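PDB 5YDA: PKS from Streptomyces sp. CNQ431, which probably selects acyl extender units with broad tolerance and passes them to the carrier protein, as the acyltransferase domain of the splenocin synthase SpnD. Local coordinates for residues Pro304-Phe309 with His344-Thr349; Gly311-Leu316 with Thr340-Trp345; Ala171-Phe176 with Pro220-Arg225. One frame throughout, in Å; residues are numbered along the deposited sequence.

How the contacts relate
Contacts 1 and 2 are two halves of one interface. Both join helix 306-313 to helix 342-350, their centres lie about 8 Å apart, and they share H344 and W345. V346 of contact 1 also packs on L313 of contact 2. Contact 3 comes first along the chain and joins helix 169-188 to helix 215-231. Its centre is about 16 Å from each of the others. Helix 215-231 links the groups: R225 bonds to T349 and packs on F309, while V221 packs on T315 and L316. All three lie in the acyltransferase domain, and the contacts through helix 215-231 join them into one connected helical packing.

Contact 1 (Pro304-Phe309 with His344-Thr349); sequences PILESF and HWVDHT
L306 lies across from V346 and T349. Its CB faces V346 CG1 at 4.2 Å. CG then turns beside the backbone N (chi1 -70°), and the chain forks. L306 CD2 lies between V346 CG1 and T349 CG2, 4.3 Å from each. Both CB and the CD2 tip therefore touch V346, while CD2 alone reaches T349, and L306 spans one turn of helix 342-350. The CA atoms of L306 and V346 are 6.5 Å apart, the nearest pair between 304-309 and 344-349.

F309, one turn further along, makes the second half of the contact. Its CG stands anti to the backbone N (chi1 178°). The CB of F309 points to the other helix, and CE2 comes to 3.8 Å from T349 OG1. The hydroxyl meets the ring obliquely. T349 thus divides its two branches between partners: the methyl CG2 goes to L306 and OG1 to F309.

No hydrogen bond joins the two segments. The polar need of T349 OG1 is met elsewhere, by R225 NE of helix 215-231, and F309 packs on the same arginine and also on V221, L228 and Y204. R225 bonds in addition to S200, which sits in a GxSxG sequence consistent with a nucleophile elbow. T349 lies near that turn without touching it. Such an elbow between a strand and a helix is a mark of the alpha/beta-hydrolase-like subdomain of acyltransferases.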
ATOM      1  N   PRO A 304     -28.364  -7.235  -5.651  1.00 33.24           N
ATOM      2  CA  PRO A 304     -28.701  -7.918  -6.914  1.00 33.45           C
ATOM      3  C   PRO A 304     -27.531  -8.594  -7.634  1.00 38.43           C
ATOM      4  O   PRO A 304     -27.791  -9.483  -8.452  1.00 43.44           O
ATOM      5  CB  PRO A 304     -29.298  -6.791  -7.776  1.00 29.14           C
ATOM      6  CG  PRO A 304     -29.814  -5.782  -6.790  1.00 26.93           C
ATOM      7  CD  PRO A 304     -28.810  -5.824  -5.662  1.00 34.68           C
ATOM      8  N   ILE A 305     -26.267  -8.225  -7.390  1.00 32.94           N
ATOM      9  CA  ILE A 305     -25.156  -8.823  -8.138  1.00 27.69           C
ATOM     10  C   ILE A 305     -24.336  -9.798  -7.315  1.00 28.49           C
ATOM     11  O   ILE A 305     -23.341 -10.322  -7.823  1.00 32.88           O
ATOM     12  CB  ILE A 305     -24.238  -7.757  -8.772  1.00 31.55           C
ATOM     13  CG1 ILE A 305     -23.726  -6.742  -7.735  1.00 28.58           C
ATOM     14  CG2 ILE A 305     -24.978  -7.029  -9.879  1.00 31.82           C
ATOM     15  CD1 ILE A 305     -22.601  -7.234  -6.785  1.00 23.78           C
ATOM     16  N   LEU A 306     -24.715 -10.062  -6.062  1.00 29.15           N
ATOM     17  CA  LEU A 306     -23.891 -10.918  -5.215  1.00 31.78           C
ATOM     18  C   LEU A 306     -23.792 -12.335  -5.775  1.00 37.06           C
ATOM     19  O   LEU A 306     -22.699 -12.917  -5.838  1.00 32.20           O
ATOM     20  CB  LEU A 306     -24.450 -10.942  -3.790  1.00 30.51           C
ATOM     21  CG  LEU A 306     -24.298  -9.644  -2.984  1.00 37.43           C
ATOM     22  CD1 LEU A 306     -24.813  -9.828  -1.564  1.00 31.34           C
ATOM     23  CD2 LEU A 306     -22.843  -9.181  -2.977  1.00 26.04           C
ATOM     24  N   GLU A 307     -24.926 -12.913  -6.174  1.00 36.20           N
ATOM     25  CA  GLU A 307     -24.915 -14.293  -6.660  1.00 45.19           C
ATOM     26  C   GLU A 307     -24.173 -14.396  -7.985  1.00 35.16           C
ATOM     27  O   GLU A 307     -23.336 -15.289  -8.175  1.00 36.66           O
ATOM     28  CB  GLU A 307     -26.347 -14.835  -6.780  1.00 44.25           C
ATOM     29  CG  GLU A 307     -26.952 -15.272  -5.455  1.00 41.77           C
ATOM     30  CD  GLU A 307     -26.419 -16.630  -4.996  1.00 63.76           C
ATOM     31  OE1 GLU A 307     -27.210 -17.567  -4.846  1.00 77.08           O
ATOM     32  OE2 GLU A 307     -25.214 -16.773  -4.766  1.00 62.41           O
ATOM     33  N   SER A 308     -24.424 -13.464  -8.894  1.00 35.36           N
ATOM     34  CA  SER A 308     -23.642 -13.423 -10.118  1.00 32.44           C
ATOM     35  C   SER A 308     -22.154 -13.296  -9.826  1.00 34.54           C
ATOM     36  O   SER A 308     -21.317 -13.888 -10.525  1.00 35.03           O
ATOM     37  CB  SER A 308     -24.102 -12.267 -10.986  1.00 32.43           C
ATOM     38  OG  SER A 308     -23.115 -12.061 -11.977  1.00 37.75           O
ATOM     39  N   PHE A 309     -21.792 -12.513  -8.809  1.00 33.63           N
ATOM     40  CA  PHE A 309     -20.371 -12.378  -8.527  1.00 30.41           C
ATOM     41  C   PHE A 309     -19.808 -13.667  -7.941  1.00 26.65           C
ATOM     42  O   PHE A 309     -18.638 -13.988  -8.171  1.00 27.04           O
ATOM     43  CB  PHE A 309     -20.113 -11.194  -7.597  1.00 28.32           C
ATOM     44  CG  PHE A 309     -18.668 -11.025  -7.238  1.00 21.75           C
ATOM     45  CD1 PHE A 309     -17.717 -10.873  -8.225  1.00 23.35           C
ATOM     46  CD2 PHE A 309     -18.262 -11.049  -5.925  1.00 26.52           C
ATOM     47  CE1 PHE A 309     -16.389 -10.738  -7.913  1.00 22.58           C
ATOM     48  CE2 PHE A 309     -16.929 -10.895  -5.593  1.00 22.94           C
ATOM     49  CZ  PHE A 309     -15.996 -10.747  -6.589  1.00 26.69           C
ATOM     50  N   HIS A 344     -17.590 -16.586   2.019  1.00 27.44           N
ATOM     51  CA  HIS A 344     -16.848 -15.567   2.755  1.00 26.77           C
ATOM     52  C   HIS A 344     -16.463 -14.414   1.832  1.00 30.80           C
ATOM     53  O   HIS A 344     -16.678 -13.239   2.158  1.00 27.61           O
ATOM     54  CB  HIS A 344     -15.614 -16.197   3.405  1.00 24.06           C
ATOM     55  CG  HIS A 344     -14.608 -15.208   3.907  1.00 31.67           C
ATOM     56  ND1 HIS A 344     -14.765 -14.515   5.086  1.00 30.49           N
ATOM     57  CD2 HIS A 344     -13.418 -14.806   3.391  1.00 29.95           C
ATOM     58  CE1 HIS A 344     -13.720 -13.729   5.278  1.00 25.51           C
ATOM     59  NE2 HIS A 344     -12.886 -13.890   4.266  1.00 26.51           N
ATOM     60  N   TRP A 345     -15.935 -14.736   0.648  1.00 25.01           N
ATOM     61  CA  TRP A 345     -15.551 -13.684  -0.282  1.00 25.46           C
ATOM     62  C   TRP A 345     -16.761 -12.901  -0.768  1.00 26.41           C
ATOM     63  O   TRP A 345     -16.652 -11.691  -0.999  1.00 27.08           O
ATOM     64  CB  TRP A 345     -14.756 -14.278  -1.446  1.00 23.83           C
ATOM     65  CG  TRP A 345     -13.353 -14.597  -1.030  1.00 23.99           C
ATOM     66  CD1 TRP A 345     -12.862 -15.808  -0.653  1.00 24.41           C
ATOM     67  CD2 TRP A 345     -12.267 -13.669  -0.907  1.00 26.54           C
ATOM     68  NE1 TRP A 345     -11.533 -15.699  -0.321  1.00 23.95           N
ATOM     69  CE2 TRP A 345     -11.145 -14.395  -0.467  1.00 23.95           C
ATOM     70  CE3 TRP A 345     -12.133 -12.298  -1.149  1.00 24.89           C
ATOM     71  CZ2 TRP A 345      -9.911 -13.802  -0.259  1.00 23.83           C
ATOM     72  CZ3 TRP A 345     -10.914 -11.710  -0.934  1.00 23.46           C
ATOM     73  CH2 TRP A 345      -9.815 -12.459  -0.490  1.00 23.88           C
ATOM     74  N   VAL A 346     -17.917 -13.557  -0.909  1.00 24.11           N
ATOM     75  CA  VAL A 346     -19.155 -12.830  -1.183  1.00 25.36           C
ATOM     76  C   VAL A 346     -19.469 -11.874  -0.033  1.00 26.60           C
ATOM     77  O   VAL A 346     -19.765 -10.695  -0.248  1.00 27.31           O
ATOM     78  CB  VAL A 346     -20.320 -13.811  -1.438  1.00 29.42           C
ATOM     79  CG1 VAL A 346     -21.653 -13.050  -1.535  1.00 19.80           C
ATOM     80  CG2 VAL A 346     -20.083 -14.615  -2.717  1.00 25.27           C
ATOM     81  N   ASP A 347     -19.413 -12.376   1.207  1.00 25.93           N
ATOM     82  CA  ASP A 347     -19.632 -11.523   2.376  1.00 27.82           C
ATOM     83  C   ASP A 347     -18.658 -10.351   2.401  1.00 30.37           C
ATOM     84  O   ASP A 347     -19.023  -9.234   2.788  1.00 28.55           O
ATOM     85  CB  ASP A 347     -19.481 -12.332   3.667  1.00 29.57           C
ATOM     86  CG  ASP A 347     -20.644 -13.262   3.916  1.00 35.74           C
ATOM     87  OD1 ASP A 347     -21.729 -13.042   3.336  1.00 38.45           O
ATOM     88  OD2 ASP A 347     -20.471 -14.214   4.702  1.00 43.91           O
ATOM     89  N   HIS A 348     -17.404 -10.598   2.020  1.00 27.64           N
ATOM     90  CA  HIS A 348     -16.409  -9.540   2.043  1.00 28.89           C
ATOM     91  C   HIS A 348     -16.867  -8.336   1.228  1.00 29.51           C
ATOM     92  O   HIS A 348     -16.701  -7.188   1.660  1.00 27.91           O
ATOM     93  CB  HIS A 348     -15.071 -10.065   1.521  1.00 25.49           C
ATOM     94  CG  HIS A 348     -14.048  -8.990   1.356  1.00 28.82           C
ATOM     95  ND1 HIS A 348     -13.789  -8.393   0.141  1.00 25.71           N
ATOM     96  CD2 HIS A 348     -13.250  -8.372   2.260  1.00 25.52           C
ATOM     97  CE1 HIS A 348     -12.867  -7.459   0.303  1.00 25.17           C
ATOM     98  NE2 HIS A 348     -12.521  -7.430   1.578  1.00 22.71           N
ATOM     99  N   THR A 349     -17.487  -8.586   0.069  1.00 26.13           N
ATOM    100  CA  THR A 349     -17.942  -7.525  -0.821  1.00 25.51           C
ATOM    101  C   THR A 349     -19.229  -6.867  -0.332  1.00 26.89           C
ATOM    102  O   THR A 349     -19.455  -5.678  -0.598  1.00 26.60           O
ATOM    103  CB  THR A 349     -18.106  -8.102  -2.236  1.00 30.29           C
ATOM    104  OG1 THR A 349     -16.804  -8.263  -2.822  1.00 35.13           O
ATOM    105  CG2 THR A 349     -18.986  -7.221  -3.152  1.00 20.57           C
TER

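Contact 2 (Gly311-Leu316 with Thr340-Trp345)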
ATOM      1  N   GLY A 311     -20.543 -16.537  -8.966  1.00 26.29           N
ATOM      2  CA  GLY A 311     -20.154 -17.310 -10.139  1.00 30.97           C
ATOM      3  C   GLY A 311     -18.699 -17.094 -10.520  1.00 35.40           C
ATOM      4  O   GLY A 311     -17.948 -18.054 -10.729  1.00 32.75           O
ATOM      5  N   HIS A 312     -18.277 -15.823 -10.596  1.00 31.09           N
ATOM      6  CA  HIS A 312     -16.877 -15.520 -10.877  1.00 27.22           C
ATOM      7  C   HIS A 312     -15.964 -16.004  -9.765  1.00 27.79           C
ATOM      8  O   HIS A 312     -14.870 -16.520 -10.035  1.00 27.37           O
ATOM      9  CB  HIS A 312     -16.690 -14.019 -11.100  1.00 27.95           C
ATOM     10  CG  HIS A 312     -17.309 -13.535 -12.363  1.00 26.43           C
ATOM     11  ND1 HIS A 312     -18.575 -12.998 -12.409  1.00 32.70           N
ATOM     12  CD2 HIS A 312     -16.864 -13.565 -13.640  1.00 28.57           C
ATOM     13  CE1 HIS A 312     -18.877 -12.696 -13.659  1.00 31.99           C
ATOM     14  NE2 HIS A 312     -17.855 -13.033 -14.426  1.00 35.94           N
ATOM     15  N   LEU A 313     -16.380 -15.844  -8.506  1.00 26.73           N
ATOM     16  CA  LEU A 313     -15.528 -16.325  -7.423  1.00 24.68           C
ATOM     17  C   LEU A 313     -15.336 -17.835  -7.502  1.00 28.07           C
ATOM     18  O   LEU A 313     -14.300 -18.352  -7.078  1.00 26.46           O
ATOM     19  CB  LEU A 313     -16.113 -15.918  -6.073  1.00 21.75           C
ATOM     20  CG  LEU A 313     -15.973 -14.424  -5.738  1.00 28.29           C
ATOM     21  CD1 LEU A 313     -16.835 -14.100  -4.523  1.00 23.34           C
ATOM     22  CD2 LEU A 313     -14.494 -14.033  -5.487  1.00 19.74           C
ATOM     23  N   ARG A 314     -16.321 -18.555  -8.049  1.00 27.28           N
ATOM     24  CA  ARG A 314     -16.199 -19.997  -8.224  1.00 32.42           C
ATOM     25  C   ARG A 314     -15.150 -20.397  -9.264  1.00 29.92           C
ATOM     26  O   ARG A 314     -14.734 -21.553  -9.275  1.00 31.95           O
ATOM     27  CB  ARG A 314     -17.569 -20.589  -8.585  1.00 29.51           C
ATOM     28  CG  ARG A 314     -18.473 -20.799  -7.361  1.00 28.53           C
ATOM     29  CD  ARG A 314     -19.729 -21.601  -7.662  1.00 28.35           C
ATOM     30  NE  ARG A 314     -20.704 -20.840  -8.445  1.00 32.92           N
ATOM     31  CZ  ARG A 314     -21.655 -20.063  -7.919  1.00 31.88           C
ATOM     32  NH1 ARG A 314     -22.490 -19.416  -8.715  1.00 27.79           N
ATOM     33  NH2 ARG A 314     -21.759 -19.918  -6.598  1.00 27.96           N
ATOM     34  N   THR A 315     -14.688 -19.486 -10.115  1.00 29.44           N
ATOM     35  CA  THR A 315     -13.630 -19.847 -11.051  1.00 31.22           C
ATOM     36  C   THR A 315     -12.244 -19.900 -10.415  1.00 29.76           C
ATOM     37  O   THR A 315     -11.297 -20.312 -11.090  1.00 33.16           O
ATOM     38  CB  THR A 315     -13.585 -18.867 -12.234  1.00 32.99           C
ATOM     39  OG1 THR A 315     -13.024 -17.622 -11.806  1.00 30.61           O
ATOM     40  CG2 THR A 315     -14.971 -18.621 -12.783  1.00 30.91           C
ATOM     41  N   LEU A 316     -12.096 -19.523  -9.149  1.00 28.70           N
ATOM     42  CA  LEU A 316     -10.780 -19.416  -8.522  1.00 33.39           C
ATOM     43  C   LEU A 316     -10.396 -20.684  -7.768  1.00 32.19           C
ATOM     44  O   LEU A 316     -11.224 -21.288  -7.084  1.00 32.16           O
ATOM     45  CB  LEU A 316     -10.744 -18.245  -7.539  1.00 31.11           C
ATOM     46  CG  LEU A 316     -11.176 -16.856  -8.004  1.00 32.17           C
ATOM     47  CD1 LEU A 316     -11.239 -15.941  -6.789  1.00 21.99           C
ATOM     48  CD2 LEU A 316     -10.182 -16.337  -9.033  1.00 28.30           C
ATOM     49  N   THR A 340     -10.761 -19.960   1.933  1.00 30.59           N
ATOM     50  CA  THR A 340     -11.077 -20.904   0.869  1.00 33.27           C
ATOM     51  C   THR A 340     -12.566 -21.029   0.612  1.00 31.63           C
ATOM     52  O   THR A 340     -12.978 -21.928  -0.126  1.00 33.03           O
ATOM     53  CB  THR A 340     -10.492 -22.280   1.191  1.00 33.13           C
ATOM     54  OG1 THR A 340     -10.985 -22.720   2.469  1.00 31.94           O
ATOM     55  CG2 THR A 340      -8.971 -22.206   1.222  1.00 27.70           C
ATOM     56  N   ASP A 341     -13.377 -20.146   1.189  1.00 30.05           N
ATOM     57  CA  ASP A 341     -14.832 -20.229   1.105  1.00 29.79           C
ATOM     58  C   ASP A 341     -15.370 -19.111   0.221  1.00 29.66           C
ATOM     59  O   ASP A 341     -15.201 -17.932   0.546  1.00 32.69           O
ATOM     60  CB  ASP A 341     -15.454 -20.147   2.501  1.00 28.04           C
ATOM     61  CG  ASP A 341     -16.966 -20.140   2.458  1.00 32.68           C
ATOM     62  OD1 ASP A 341     -17.602 -19.639   3.405  1.00 40.60           O
ATOM     63  OD2 ASP A 341     -17.532 -20.628   1.465  1.00 39.51           O
ATOM     64  N   VAL A 342     -16.050 -19.486  -0.869  1.00 29.65           N
ATOM     65  CA  VAL A 342     -16.631 -18.505  -1.786  1.00 28.13           C
ATOM     66  C   VAL A 342     -17.610 -17.594  -1.056  1.00 33.93           C
ATOM     67  O   VAL A 342     -17.673 -16.382  -1.326  1.00 30.10           O
ATOM     68  CB  VAL A 342     -17.308 -19.206  -2.984  1.00 31.57           C
ATOM     69  CG1 VAL A 342     -18.298 -18.271  -3.681  1.00 22.82           C
ATOM     70  CG2 VAL A 342     -16.277 -19.684  -4.000  1.00 28.74           C
ATOM     71  N   GLY A 343     -18.413 -18.164  -0.144  1.00 29.57           N
ATOM     72  CA  GLY A 343     -19.396 -17.364   0.572  1.00 21.93           C
ATOM     73  C   GLY A 343     -18.755 -16.288   1.433  1.00 32.82           C
ATOM     74  O   GLY A 343     -19.297 -15.183   1.564  1.00 25.16           O
ATOM     75  N   HIS A 344     -17.590 -16.586   2.019  1.00 27.44           N
ATOM     76  CA  HIS A 344     -16.848 -15.567   2.755  1.00 26.77           C
ATOM     77  C   HIS A 344     -16.463 -14.414   1.832  1.00 30.80           C
ATOM     78  O   HIS A 344     -16.678 -13.239   2.158  1.00 27.61           O
ATOM     79  CB  HIS A 344     -15.614 -16.197   3.405  1.00 24.06           C
ATOM     80  CG  HIS A 344     -14.608 -15.208   3.907  1.00 31.67           C
ATOM     81  ND1 HIS A 344     -14.765 -14.515   5.086  1.00 30.49           N
ATOM     82  CD2 HIS A 344     -13.418 -14.806   3.391  1.00 29.95           C
ATOM     83  CE1 HIS A 344     -13.720 -13.729   5.278  1.00 25.51           C
ATOM     84  NE2 HIS A 344     -12.886 -13.890   4.266  1.00 26.51           N
ATOM     85  N   TRP A 345     -15.935 -14.736   0.648  1.00 25.01           N
ATOM     86  CA  TRP A 345     -15.551 -13.684  -0.282  1.00 25.46           C
ATOM     87  C   TRP A 345     -16.761 -12.901  -0.768  1.00 26.41           C
ATOM     88  O   TRP A 345     -16.652 -11.691  -0.999  1.00 27.08           O
ATOM     89  CB  TRP A 345     -14.756 -14.278  -1.446  1.00 23.83           C
ATOM     90  CG  TRP A 345     -13.353 -14.597  -1.030  1.00 23.99           C
ATOM     91  CD1 TRP A 345     -12.862 -15.808  -0.653  1.00 24.41           C
ATOM     92  CD2 TRP A 345     -12.267 -13.669  -0.907  1.00 26.54           C
ATOM     93  NE1 TRP A 345     -11.533 -15.699  -0.321  1.00 23.95           N
ATOM     94  CE2 TRP A 345     -11.145 -14.395  -0.467  1.00 23.95           C
ATOM     95  CE3 TRP A 345     -12.133 -12.298  -1.149  1.00 24.89           C
ATOM     96  CZ2 TRP A 345      -9.911 -13.802  -0.259  1.00 23.83           C
ATOM     97  CZ3 TRP A 345     -10.914 -11.710  -0.934  1.00 23.46           C
ATOM     98  CH2 TRP A 345      -9.815 -12.459  -0.490  1.00 23.88           C
TER
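L313 and V342 form the centre of this contact, and the interactions across it are apolar. L313 CB meets V342 CG1 at 4.0 Å. Further out, L313 CD1 approaches W345 CB at 3.7 Å, with CD2 somewhat farther from the same atom. The two side chains cross at about a right angle. The leucine tip meets the CB of W345. The indole leads away from 311-316 toward Y204, E203 and A207 of helix 201-210. R314 adds its aliphatic part at the margin: CG lies 4.2 Å from V342 CG2.

One apolar-to-polar approach accompanies these. V342 CG2 stands beside the backbone N of its own residue and anti to its carbonyl carbon. This puts V342 CG2 3.9 Å from L313 O. The other methyl, CG1, goes to the leucine side chain, so V342 straddles the leucine's backbone and side chain.

No hydrogen bond crosses between the segments. D341 is the N-cap of helix 342-350. Its carboxylate accepts two weak bonds, OD2 from G343 N at 3.1 Å and OD1 from H344 N at 3.4 Å. At the far end of 311-316, a type I turn runs from L313 to L316. T315 OG1 donates to H312 O at 2.8 Å, in the carbonyl plane, and T315 N donates to the same oxygen. W345 NE1 is hydrogen-bonded to A339 O, just before 340-345.

The chemistry therefore separates two tasks. Polar groups secure the start of one helix and the turn L313-L316. Adhesion between the helices rests on apolar contact of L313 with V342 and W345, with L313 and W345 buried and V342 partly exposed.

Contact 3 (Ala171-Phe176 with Pro220-Arg225)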
ATOM      1  N   ALA A 171      -8.906   1.866 -14.751  1.00 23.20           N
ATOM      2  CA  ALA A 171      -8.274   2.706 -13.740  1.00 22.74           C
ATOM      3  C   ALA A 171      -8.047   1.920 -12.458  1.00 21.77           C
ATOM      4  O   ALA A 171      -6.992   2.038 -11.825  1.00 20.46           O
ATOM      5  CB  ALA A 171      -9.125   3.956 -13.461  1.00 20.35           C
ATOM      6  N   PHE A 172      -9.024   1.101 -12.059  1.00 18.95           N
ATOM      7  CA  PHE A 172      -8.859   0.379 -10.810  1.00 18.44           C
ATOM      8  C   PHE A 172      -7.968  -0.839 -10.990  1.00 19.90           C
ATOM      9  O   PHE A 172      -7.185  -1.161 -10.090  1.00 17.43           O
ATOM     10  CB  PHE A 172     -10.221  -0.001 -10.235  1.00 19.42           C
ATOM     11  CG  PHE A 172     -10.983   1.170  -9.703  1.00 23.92           C
ATOM     12  CD1 PHE A 172     -10.516   1.865  -8.590  1.00 27.20           C
ATOM     13  CD2 PHE A 172     -12.148   1.600 -10.325  1.00 25.03           C
ATOM     14  CE1 PHE A 172     -11.208   2.963  -8.096  1.00 26.84           C
ATOM     15  CE2 PHE A 172     -12.848   2.692  -9.841  1.00 27.79           C
ATOM     16  CZ  PHE A 172     -12.380   3.376  -8.723  1.00 28.12           C
ATOM     17  N   MET A 173      -8.048  -1.508 -12.155  1.00 18.90           N
ATOM     18  CA  MET A 173      -7.122  -2.609 -12.421  1.00 16.11           C
ATOM     19  C   MET A 173      -5.690  -2.106 -12.485  1.00 21.51           C
ATOM     20  O   MET A 173      -4.769  -2.800 -12.026  1.00 20.19           O
ATOM     21  CB  MET A 173      -7.506  -3.336 -13.710  1.00 18.18           C
ATOM     22  CG  MET A 173      -8.833  -4.124 -13.605  1.00 16.46           C
ATOM     23  SD  MET A 173      -8.862  -5.289 -12.208  1.00 24.91           S
ATOM     24  CE  MET A 173      -7.422  -6.310 -12.584  1.00 21.24           C
ATOM     25  N   ALA A 174      -5.481  -0.887 -13.009  1.00 18.85           N
ATOM     26  CA  ALA A 174      -4.159  -0.277 -12.910  1.00 19.17           C
ATOM     27  C   ALA A 174      -3.680  -0.265 -11.463  1.00 20.02           C
ATOM     28  O   ALA A 174      -2.514  -0.581 -11.177  1.00 18.95           O
ATOM     29  CB  ALA A 174      -4.182   1.148 -13.481  1.00 16.27           C
ATOM     30  N   LEU A 175      -4.570   0.083 -10.527  1.00 17.41           N
ATOM     31  CA  LEU A 175      -4.155   0.136  -9.124  1.00 19.75           C
ATOM     32  C   LEU A 175      -3.849  -1.259  -8.603  1.00 19.02           C
ATOM     33  O   LEU A 175      -2.837  -1.463  -7.918  1.00 18.57           O
ATOM     34  CB  LEU A 175      -5.231   0.808  -8.259  1.00 16.18           C
ATOM     35  CG  LEU A 175      -4.917   0.817  -6.759  1.00 19.63           C
ATOM     36  CD1 LEU A 175      -3.723   1.723  -6.450  1.00 16.33           C
ATOM     37  CD2 LEU A 175      -6.124   1.264  -5.968  1.00 20.20           C
ATOM     38  N   PHE A 176      -4.706  -2.235  -8.938  1.00 15.75           N
ATOM     39  CA  PHE A 176      -4.487  -3.599  -8.470  1.00 20.64           C
ATOM     40  C   PHE A 176      -3.129  -4.127  -8.921  1.00 18.97           C
ATOM     41  O   PHE A 176      -2.365  -4.666  -8.116  1.00 18.91           O
ATOM     42  CB  PHE A 176      -5.615  -4.500  -8.966  1.00 20.18           C
ATOM     43  CG  PHE A 176      -5.449  -5.944  -8.598  1.00 25.65           C
ATOM     44  CD1 PHE A 176      -5.699  -6.374  -7.299  1.00 21.17           C
ATOM     45  CD2 PHE A 176      -5.038  -6.873  -9.548  1.00 24.20           C
ATOM     46  CE1 PHE A 176      -5.540  -7.712  -6.960  1.00 25.33           C
ATOM     47  CE2 PHE A 176      -4.881  -8.202  -9.216  1.00 21.66           C
ATOM     48  CZ  PHE A 176      -5.134  -8.626  -7.918  1.00 22.22           C
ATOM     49  N   PRO A 220      -8.953 -11.456 -13.920  1.00 23.06           N
ATOM     50  CA  PRO A 220     -10.270 -11.224 -14.540  1.00 22.63           C
ATOM     51  C   PRO A 220     -11.406 -11.143 -13.524  1.00 20.10           C
ATOM     52  O   PRO A 220     -12.389 -10.440 -13.777  1.00 22.92           O
ATOM     53  CB  PRO A 220     -10.442 -12.421 -15.499  1.00 24.04           C
ATOM     54  CG  PRO A 220      -9.522 -13.475 -14.988  1.00 24.75           C
ATOM     55  CD  PRO A 220      -8.410 -12.796 -14.231  1.00 23.51           C
ATOM     56  N   VAL A 221     -11.296 -11.813 -12.379  1.00 23.83           N
ATOM     57  CA  VAL A 221     -12.375 -11.790 -11.390  1.00 21.63           C
ATOM     58  C   VAL A 221     -12.464 -10.420 -10.728  1.00 23.76           C
ATOM     59  O   VAL A 221     -13.554  -9.849 -10.583  1.00 21.69           O
ATOM     60  CB  VAL A 221     -12.171 -12.900 -10.344  1.00 21.97           C
ATOM     61  CG1 VAL A 221     -13.162 -12.726  -9.197  1.00 22.36           C
ATOM     62  CG2 VAL A 221     -12.330 -14.275 -10.987  1.00 22.31           C
ATOM     63  N   VAL A 222     -11.318  -9.880 -10.304  1.00 23.02           N
ATOM     64  CA  VAL A 222     -11.285  -8.508  -9.795  1.00 22.15           C
ATOM     65  C   VAL A 222     -11.852  -7.540 -10.830  1.00 22.20           C
ATOM     66  O   VAL A 222     -12.613  -6.626 -10.490  1.00 23.85           O
ATOM     67  CB  VAL A 222      -9.844  -8.134  -9.389  1.00 25.22           C
ATOM     68  CG1 VAL A 222      -9.750  -6.645  -9.042  1.00 21.88           C
ATOM     69  CG2 VAL A 222      -9.391  -9.006  -8.220  1.00 17.78           C
ATOM     70  N   ALA A 223     -11.522  -7.740 -12.111  1.00 21.29           N
ATOM     71  CA  ALA A 223     -12.066  -6.865 -13.146  1.00 22.59           C
ATOM     72  C   ALA A 223     -13.590  -6.925 -13.184  1.00 26.04           C
ATOM     73  O   ALA A 223     -14.253  -5.887 -13.271  1.00 27.26           O
ATOM     74  CB  ALA A 223     -11.482  -7.218 -14.513  1.00 20.81           C
ATOM     75  N   GLU A 224     -14.173  -8.133 -13.126  1.00 21.38           N
ATOM     76  CA  GLU A 224     -15.632  -8.219 -13.152  1.00 20.95           C
ATOM     77  C   GLU A 224     -16.242  -7.751 -11.831  1.00 23.14           C
ATOM     78  O   GLU A 224     -17.373  -7.257 -11.810  1.00 24.65           O
ATOM     79  CB  GLU A 224     -16.101  -9.652 -13.470  1.00 25.73           C
ATOM     80  CG  GLU A 224     -15.516 -10.280 -14.762  1.00 26.92           C
ATOM     81  CD  GLU A 224     -15.785  -9.468 -16.051  1.00 32.14           C
ATOM     82  OE1 GLU A 224     -15.074  -9.704 -17.069  1.00 31.61           O
ATOM     83  OE2 GLU A 224     -16.705  -8.615 -16.058  1.00 30.37           O
ATOM     84  N   ARG A 225     -15.525  -7.906 -10.719  1.00 19.68           N
ATOM     85  CA  ARG A 225     -16.008  -7.346  -9.465  1.00 24.53           C
ATOM     86  C   ARG A 225     -16.207  -5.839  -9.602  1.00 24.21           C
ATOM     87  O   ARG A 225     -17.257  -5.299  -9.230  1.00 22.15           O
ATOM     88  CB  ARG A 225     -15.025  -7.674  -8.342  1.00 17.37           C
ATOM     89  CG  ARG A 225     -15.421  -7.105  -7.009  1.00 21.83           C
ATOM     90  CD  ARG A 225     -14.379  -7.466  -5.969  1.00 25.08           C
ATOM     91  NE  ARG A 225     -14.728  -6.972  -4.648  1.00 29.87           N
ATOM     92  CZ  ARG A 225     -14.390  -5.773  -4.180  1.00 28.57           C
ATOM     93  NH1 ARG A 225     -13.682  -4.945  -4.927  1.00 25.24           N
ATOM     94  NH2 ARG A 225     -14.755  -5.412  -2.950  1.00 27.74           N
TER
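The F176 ring receives V222 over one face. V222 CG2 stands 4.2 Å above the ring plane, offset toward the rim, and its closest ring atom is F176 CE1 at 4.3 Å. I215, L219 and T205 also pack on this phenylalanine. F172 points its CB toward helix 215-231, but its ring leads away from 220-225 and packs on I226 and Q122 instead.

M173 supplies the closest approach. Its chain is bent at both chi2 (-54°) and chi3 (-58°), and the sulfur is carried inward to the other helix. M173 SD lies 3.6 Å from V222 CG1 and equally near A223 N. M173 SD is also 4.0 Å from A223 CB. The sulfur therefore sits against the valine methyl and against the backbone N and CB of A223. V222 divides its methyls, CG1 to M173 and CG2 to F176.

No hydrogen bond crosses here, and all four touching residues are buried. The local axes pass 10.0 Å apart, with their N-to-C directions at 141°, so the helices run roughly antiparallel.

Helix 201-210 borders the contact: V222 also packs on its L201 and Y204. Helix 215-231 also meets helix 306-313, where E224 touches H312. Helix 215-231 is thus packed between helices 169-188, 201-210 and 306-313.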